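Aromatic amino acid aminotransferase I (Candida albicans WO-1, PDB 6HNU) probably transfers the amino group of aromatic L-amino acids to 2-oxoglutarate, using pyridoxal 5'-phosphate as cofactor. Local coordinates at residues K57-I62 and T82-K87. Residues are numbered along the deposited sequence; the frame is centred on the assembly and turned at random.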
loop_
_atom_site.group_PDB
_atom_site.type_symbol
_atom_site.label_atom_id
_atom_site.label_comp_id
_atom_site.label_asym_id
_atom_site.label_seq_id
_atom_site.Cartn_x
_atom_site.Cartn_y
_atom_site.Cartn_z
ATOM N N LYS B 57 -15.783 -14.400 11.546
ATOM C CA LYS B 57 -14.459 -14.741 12.070
ATOM C C LYS B 57 -13.549 -15.161 10.925
ATOM O O LYS B 57 -14.058 -15.506 9.829
ATOM C CB LYS B 57 -14.540 -15.845 13.130
ATOM C CG LYS B 57 -14.550 -17.270 12.627
ATOM C CD LYS B 57 -14.539 -18.283 13.776
ATOM C CE LYS B 57 -14.667 -19.704 13.271
ATOM N NZ LYS B 57 -14.874 -20.674 14.371
ATOM N N VAL B 58 -12.258 -15.066 11.203
ATOM C CA VAL B 58 -11.175 -15.645 10.363
ATOM C C VAL B 58 -10.351 -16.561 11.265
ATOM O O VAL B 58 -10.225 -16.275 12.520
ATOM C CB VAL B 58 -10.315 -14.564 9.691
ATOM C CG1 VAL B 58 -9.570 -13.701 10.685
ATOM C CG2 VAL B 58 -9.330 -15.208 8.739
ATOM N N THR B 59 -9.876 -17.663 10.696
ATOM C CA THR B 59 -8.996 -18.609 11.425
ATOM C C THR B 59 -7.782 -18.884 10.554
ATOM O O THR B 59 -7.873 -18.679 9.342
ATOM C CB THR B 59 -9.733 -19.901 11.810
ATOM O OG1 THR B 59 -9.852 -20.700 10.636
ATOM C CG2 THR B 59 -11.098 -19.638 12.400
ATOM N N ALA B 60 -6.687 -19.312 11.175
ATOM C CA ALA B 60 -5.529 -19.891 10.479
ATOM C C ALA B 60 -4.977 -21.072 11.284
ATOM O O ALA B 60 -5.040 -21.047 12.519
ATOM C CB ALA B 60 -4.470 -18.847 10.263
ATOM N N ASP B 61 -4.429 -22.064 10.577
ATOM C CA ASP B 61 -3.688 -23.180 11.191
ATOM C C ASP B 61 -2.211 -22.864 11.035
ATOM O O ASP B 61 -1.800 -22.544 9.896
ATOM C CB ASP B 61 -4.077 -24.493 10.534
ATOM C CG ASP B 61 -5.480 -24.964 10.866
ATOM O OD1 ASP B 61 -6.187 -24.298 11.696
ATOM O OD2 ASP B 61 -5.833 -26.009 10.292
ATOM N N ILE B 62 -1.477 -22.863 12.150
ATOM C CA ILE B 62 -0.056 -22.444 12.217
ATOM C C ILE B 62 0.737 -23.481 12.991
ATOM O O ILE B 62 0.163 -24.248 13.763
ATOM C CB ILE B 62 0.031 -21.039 12.841
ATOM C CG1 ILE B 62 -0.233 -21.061 14.346
ATOM C CG2 ILE B 62 -0.940 -20.121 12.088
ATOM C CD1 ILE B 62 -0.239 -19.674 14.995
ATOM N N THR B 82 -4.908 -23.861 15.821
ATOM C CA THR B 82 -5.859 -22.980 15.120
ATOM C C THR B 82 -5.974 -21.681 15.919
ATOM O O THR B 82 -6.401 -21.734 17.085
ATOM C CB THR B 82 -7.197 -23.686 14.860
ATOM O OG1 THR B 82 -6.908 -24.847 14.073
ATOM C CG2 THR B 82 -8.219 -22.794 14.181
ATOM N N ILE B 83 -5.625 -20.556 15.299
ATOM C CA ILE B 83 -5.895 -19.207 15.866
ATOM C C ILE B 83 -7.196 -18.707 15.223
ATOM O O ILE B 83 -7.432 -18.961 14.041
ATOM C CB ILE B 83 -4.707 -18.244 15.652
ATOM C CG1 ILE B 83 -4.234 -18.275 14.196
ATOM C CG2 ILE B 83 -3.583 -18.586 16.617
ATOM C CD1 ILE B 83 -3.272 -17.174 13.788
ATOM N N GLU B 84 -7.991 -18.008 16.009
ATOM C CA GLU B 84 -9.312 -17.491 15.637
ATOM C C GLU B 84 -9.366 -16.013 16.004
ATOM O O GLU B 84 -8.978 -15.651 17.143
ATOM C CB GLU B 84 -10.400 -18.249 16.386
ATOM C CG GLU B 84 -10.462 -19.713 16.016
ATOM C CD GLU B 84 -11.784 -20.341 16.431
ATOM O OE1 GLU B 84 -12.159 -20.123 17.591
ATOM O OE2 GLU B 84 -12.463 -20.982 15.571
ATOM N N VAL B 85 -9.758 -15.199 15.028
ATOM C CA VAL B 85 -10.172 -13.804 15.272
ATOM C C VAL B 85 -11.645 -13.647 14.901
ATOM O O VAL B 85 -12.006 -13.592 13.709
ATOM C CB VAL B 85 -9.261 -12.819 14.536
ATOM C CG1 VAL B 85 -9.627 -11.414 14.963
ATOM C CG2 VAL B 85 -7.784 -13.122 14.837
ATOM N N PHE B 86 -12.486 -13.533 15.923
ATOM C CA PHE B 86 -13.916 -13.220 15.771
ATOM C C PHE B 86 -14.119 -11.727 15.507
ATOM O O PHE B 86 -13.254 -10.882 15.870
ATOM C CB PHE B 86 -14.650 -13.642 17.047
ATOM C CG PHE B 86 -14.769 -15.130 17.206
ATOM C CD1 PHE B 86 -13.769 -15.861 17.831
ATOM C CD2 PHE B 86 -15.892 -15.799 16.740
ATOM C CE1 PHE B 86 -13.911 -17.233 18.001
ATOM C CE2 PHE B 86 -16.015 -17.179 16.898
ATOM C CZ PHE B 86 -15.022 -17.887 17.523
ATOM N N LYS B 87 -15.289 -11.414 14.929
ATOM C CA LYS B 87 -15.776 -10.036 14.697
ATOM C C LYS B 87 -15.896 -9.294 16.034
ATOM O O LYS B 87 -15.478 -8.104 16.095
ATOM C CB LYS B 87 -17.111 -10.101 13.945
ATOM C CG LYS B 87 -17.763 -8.762 13.607
ATOM C CD LYS B 87 -18.643 -8.907 12.382
ATOM C CE LYS B 87 -19.437 -7.684 12.042
ATOM N NZ LYS B 87 -20.388 -7.955 10.952
#
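Lys57 serves two partners on strand 82-86 with one extended side chain. Its CD lies over a face of the Phe86 ring, 4.0 Å from the ring centroid in a CH-pi contact, while the ammonium at the end of the same chain reaches Glu84. There NZ forms a salt bridge with OE2 of Glu84 at 2.7 Å, meeting that oxygen from above the carboxylate plane. Chi1 of 85° sets CG of Lys57 between the backbone N and the carbonyl carbon; the side chains of Lys57 and Phe86 lie side by side, pointing the same way. Val58 belongs to the other face of the sheet, where its CG1 packs on CB of Val85; the backbones of this pair exchange two hydrogen bonds, and Leu99 of helix 99-102 touches both side chains. The two strands form a two-stranded antiparallel sheet, with 19 residues between the two segments, and it illustrates how a small sheet can be extended across a dimer interface: residues 57-61 also pair antiparallel with a strand of the second subunit. Thr59 stands beside Glu84, its CG2 3.7 Å from CG of Glu84, whereas its OG1 is hydrogen-bonded across that interface to Thr59 OG1 of the second subunit. At Ala60 the pair of backbone hydrogen bonds recurs, now with Ile83, whose N donates to Ala60 O at 2.9 Å, and CB of Ala60 meets CG1 of Ile83. Asp61 returns to the face of Lys57 and Thr59, accepting a short hydrogen bond from Thr82 OG1 to its OD1 (2.5 Å), again from above the carboxylate plane. Ile62 then crosses Ile83 at about a right angle, CD1 of Ile62 lying 3.9 Å from CG2 of Ile83, and both isoleucines touch helix 334-377.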